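Long-range contact in CRISPR protein (Archaeoglobus fulgidus, PDB 4MJK), which probably serves as a Cas5-type (RAMP superfamily) subunit of the archaeal type I-A Cascade complex of CRISPR defence: residues L67-L79 with V226-S238. Sequence-based numbering, arbitrary orientation.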
# COMPACT_ATOMS: atom_id res chain seq x y z
N LEU A 67 -15.69 19.80 18.38
CA LEU A 67 -14.88 20.31 19.49
C LEU A 67 -13.47 19.71 19.48
O LEU A 67 -12.52 20.37 19.91
CB LEU A 67 -15.56 19.98 20.82
CG LEU A 67 -16.90 20.71 20.98
CD1 LEU A 67 -17.54 20.36 22.32
CD2 LEU A 67 -16.72 22.22 20.81
N ALA A 68 -13.35 18.47 19.02
CA ALA A 68 -12.06 17.79 19.06
C ALA A 68 -11.98 16.71 18.01
O ALA A 68 -12.98 16.05 17.71
CB ALA A 68 -11.83 17.18 20.44
N ILE A 69 -10.79 16.51 17.45
CA ILE A 69 -10.54 15.34 16.63
C ILE A 69 -9.09 14.94 16.78
O ILE A 69 -8.19 15.72 16.48
CB ILE A 69 -10.87 15.57 15.14
CG1 ILE A 69 -10.50 14.32 14.32
CG2 ILE A 69 -10.17 16.80 14.61
CD1 ILE A 69 -11.03 14.35 12.88
N GLY A 70 -8.88 13.73 17.30
CA GLY A 70 -7.54 13.18 17.51
C GLY A 70 -7.54 11.73 17.06
O GLY A 70 -8.60 11.13 16.87
N TRP A 71 -6.35 11.15 16.91
CA TRP A 71 -6.24 9.79 16.42
C TRP A 71 -4.92 9.20 16.87
O TRP A 71 -4.00 9.93 17.25
CB TRP A 71 -6.33 9.75 14.89
CG TRP A 71 -5.29 10.61 14.22
CD1 TRP A 71 -4.06 10.22 13.76
CD2 TRP A 71 -5.37 12.02 13.98
NE1 TRP A 71 -3.38 11.30 13.23
CE2 TRP A 71 -4.17 12.42 13.37
CE3 TRP A 71 -6.35 12.99 14.23
CZ2 TRP A 71 -3.92 13.73 12.98
CZ3 TRP A 71 -6.10 14.30 13.85
CH2 TRP A 71 -4.89 14.66 13.24
N LYS A 72 -4.85 7.87 16.85
CA LYS A 72 -3.63 7.15 17.17
C LYS A 72 -3.63 5.80 16.48
O LYS A 72 -4.69 5.21 16.23
CB LYS A 72 -3.49 6.97 18.69
CG LYS A 72 -4.55 6.06 19.28
CD LYS A 72 -4.50 6.07 20.80
CE LYS A 72 -5.62 5.21 21.37
NZ LYS A 72 -5.65 5.18 22.89
N ALA A 73 -2.43 5.32 16.16
CA ALA A 73 -2.27 4.01 15.55
C ALA A 73 -2.50 2.98 16.65
O ALA A 73 -2.15 3.24 17.78
CB ALA A 73 -0.86 3.86 14.96
N LEU A 74 -3.11 1.85 16.30
CA LEU A 74 -3.30 0.76 17.25
C LEU A 74 -2.25 -0.32 17.03
O LEU A 74 -1.85 -1.00 17.97
CB LEU A 74 -4.71 0.16 17.10
CG LEU A 74 -5.84 1.18 17.34
CD1 LEU A 74 -7.23 0.61 17.05
CD2 LEU A 74 -5.76 1.72 18.75
N ASN A 75 -1.78 -0.47 15.80
CA ASN A 75 -0.88 -1.59 15.51
C ASN A 75 -0.02 -1.35 14.28
O ASN A 75 0.40 -2.29 13.62
CB ASN A 75 -1.71 -2.86 15.27
CG ASN A 75 -2.48 -2.78 13.97
OD1 ASN A 75 -2.71 -1.69 13.44
ND2 ASN A 75 -2.86 -3.93 13.43
N CYS A 76 0.24 -0.09 13.95
CA CYS A 76 0.91 0.19 12.70
C CYS A 76 1.77 1.43 12.78
O CYS A 76 1.68 2.23 13.73
CB CYS A 76 -0.10 0.30 11.54
SG CYS A 76 -1.27 1.69 11.67
N THR A 77 2.63 1.58 11.78
CA THR A 77 3.53 2.72 11.71
C THR A 77 3.51 3.21 10.24
O THR A 77 3.56 2.40 9.30
CB THR A 77 4.96 2.31 12.18
OG1 THR A 77 5.74 3.48 12.49
CG2 THR A 77 5.66 1.51 11.12
N PRO A 78 3.40 4.52 10.03
CA PRO A 78 3.29 5.03 8.65
C PRO A 78 4.63 5.00 7.93
O PRO A 78 5.69 5.17 8.54
CB PRO A 78 2.84 6.48 8.83
CG PRO A 78 2.44 6.60 10.32
CD PRO A 78 3.27 5.59 11.04
N LEU A 79 4.58 4.79 6.62
CA LEU A 79 5.80 4.84 5.83
C LEU A 79 5.48 5.71 4.63
O LEU A 79 4.80 5.27 3.71
CB LEU A 79 6.21 3.41 5.40
CG LEU A 79 7.46 3.29 4.52
CD1 LEU A 79 8.70 3.72 5.29
CD2 LEU A 79 7.61 1.85 3.98
N VAL A 226 -3.49 24.21 10.88
CA VAL A 226 -3.26 23.95 12.30
C VAL A 226 -2.07 22.99 12.46
O VAL A 226 -1.92 22.04 11.70
CB VAL A 226 -4.52 23.35 12.97
CG1 VAL A 226 -4.94 22.06 12.27
CG2 VAL A 226 -4.27 23.08 14.44
N LEU A 227 -1.23 23.26 13.45
CA LEU A 227 -0.11 22.39 13.77
C LEU A 227 -0.55 21.33 14.77
O LEU A 227 -1.15 21.68 15.78
CB LEU A 227 1.02 23.23 14.37
CG LEU A 227 2.23 22.44 14.86
CD1 LEU A 227 2.95 21.77 13.71
CD2 LEU A 227 3.19 23.34 15.65
N TYR A 228 -0.29 20.05 14.47
CA TYR A 228 -0.62 18.95 15.39
C TYR A 228 0.64 18.23 15.83
O TYR A 228 1.59 18.13 15.06
CB TYR A 228 -1.49 17.90 14.68
CG TYR A 228 -2.98 17.99 14.95
CD1 TYR A 228 -3.71 19.08 14.53
CD2 TYR A 228 -3.65 16.98 15.64
CE1 TYR A 228 -5.07 19.17 14.76
CE2 TYR A 228 -5.01 17.05 15.87
CZ TYR A 228 -5.72 18.15 15.43
OH TYR A 228 -7.09 18.24 15.66
N ARG A 229 0.62 17.70 17.05
CA ARG A 229 1.58 16.69 17.44
C ARG A 229 0.89 15.35 17.20
O ARG A 229 -0.30 15.23 17.45
CB ARG A 229 1.98 16.83 18.91
CG ARG A 229 2.66 18.15 19.24
CD ARG A 229 3.94 18.39 18.43
NE ARG A 229 5.00 17.39 18.63
CZ ARG A 229 6.00 17.52 19.51
NH1 ARG A 229 6.08 18.59 20.29
NH2 ARG A 229 6.93 16.57 19.61
N ILE A 230 1.62 14.38 16.66
CA ILE A 230 1.03 13.10 16.26
C ILE A 230 1.90 11.97 16.79
O ILE A 230 3.13 12.04 16.72
CB ILE A 230 0.91 12.96 14.71
CG1 ILE A 230 2.25 13.29 14.04
CG2 ILE A 230 -0.18 13.91 14.17
CD1 ILE A 230 2.30 13.00 12.54
N PRO A 231 1.26 10.92 17.33
CA PRO A 231 2.07 9.82 17.85
C PRO A 231 2.48 8.85 16.74
O PRO A 231 1.71 8.60 15.80
CB PRO A 231 1.11 9.13 18.82
CG PRO A 231 -0.25 9.33 18.18
CD PRO A 231 -0.18 10.71 17.53
N ILE A 232 3.70 8.32 16.86
CA ILE A 232 4.25 7.36 15.91
C ILE A 232 4.72 6.16 16.73
O ILE A 232 5.66 6.23 17.51
CB ILE A 232 5.44 7.93 15.13
CG1 ILE A 232 5.07 9.26 14.42
CG2 ILE A 232 6.00 6.87 14.17
CD1 ILE A 232 4.33 9.10 13.15
N MSE A 233 4.01 5.05 16.54
CA MSE A 233 4.26 3.83 17.27
C MSE A 233 5.52 3.17 16.73
O MSE A 233 5.68 3.05 15.51
CB MSE A 233 3.05 2.92 17.04
CG MSE A 233 2.94 1.69 17.89
SE MSE A 233 1.16 0.93 17.58
CE MSE A 233 0.31 1.52 19.24
N THR A 234 6.43 2.76 17.61
CA THR A 234 7.65 2.09 17.18
C THR A 234 7.65 0.61 17.55
O THR A 234 8.51 -0.15 17.10
CB THR A 234 8.91 2.74 17.78
OG1 THR A 234 8.76 2.88 19.20
CG2 THR A 234 9.14 4.11 17.17
N SER A 235 6.69 0.20 18.37
CA SER A 235 6.59 -1.19 18.80
C SER A 235 5.14 -1.50 19.07
O SER A 235 4.38 -0.63 19.53
CB SER A 235 7.41 -1.40 20.09
OG SER A 235 6.97 -2.55 20.81
N ILE A 236 4.75 -2.74 18.79
CA ILE A 236 3.38 -3.16 19.02
C ILE A 236 2.99 -3.00 20.49
O ILE A 236 1.81 -2.88 20.82
CB ILE A 236 3.17 -4.63 18.57
CG1 ILE A 236 1.69 -5.02 18.60
CG2 ILE A 236 4.02 -5.59 19.42
CD1 ILE A 236 0.83 -4.22 17.64
N PHE A 237 3.97 -2.96 21.38
CA PHE A 237 3.67 -2.92 22.82
C PHE A 237 3.78 -1.53 23.45
O PHE A 237 3.32 -1.32 24.57
CB PHE A 237 4.52 -3.93 23.59
CG PHE A 237 4.34 -5.35 23.13
CD1 PHE A 237 3.09 -5.94 23.18
CD2 PHE A 237 5.41 -6.07 22.65
CE1 PHE A 237 2.91 -7.26 22.75
CE2 PHE A 237 5.23 -7.39 22.22
CZ PHE A 237 3.97 -7.97 22.27
N SER A 238 4.38 -0.59 22.74
CA SER A 238 4.55 0.75 23.30
C SER A 238 3.69 1.79 22.58
O SER A 238 4.03 2.20 21.47
CB SER A 238 6.01 1.18 23.26
OG SER A 238 6.47 1.23 21.91
O HOH W 1 2.16 4.92 14.29
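Tyr-228 reaches from strand 226-231 across to strand 67-73, an outermost strand, within this chain, of the six-stranded antiparallel sheet of this Cas5 fold. The two strands run roughly parallel and belong to different sheets. No backbone hydrogen bond joins them directly; side chains and one water link the two segments. Tyr-228 OH donates to Ile-69 O at 2.9 Å, in the carbonyl plane. The same oxygen lies at the edge of the tyrosine ring. Trp-71 has CG between its backbone N and carbonyl carbon (chi1 57°), which brings its six-membered ring beside Tyr-228. The planes are 21° apart but slid, with little overlap; Trp-71 CH2 meets Tyr-228 CE2 at 3.6 Å. With an alanine here instead of Tyr-228, Ile-69 O would probably lose this donor and a gap would open beside Trp-71. Further along, the Pro-231 ring packs on Lys-72 CB, while Lys-72 NZ pairs with Asp-177 and Glu-258. Met-233, a selenomethionine, packs against the backbone of the bend at 73-76. Its CG is anti to the backbone N, and the chain bends at its end to set Met-233 CE 3.3 Å from Ala-73 O. A water links Cys-76 O to Met-233 N. Beyond it, Thr-77 OG1 donates to Met-233 O at 3.1 Å, with a C=O...OG1 angle of 165°.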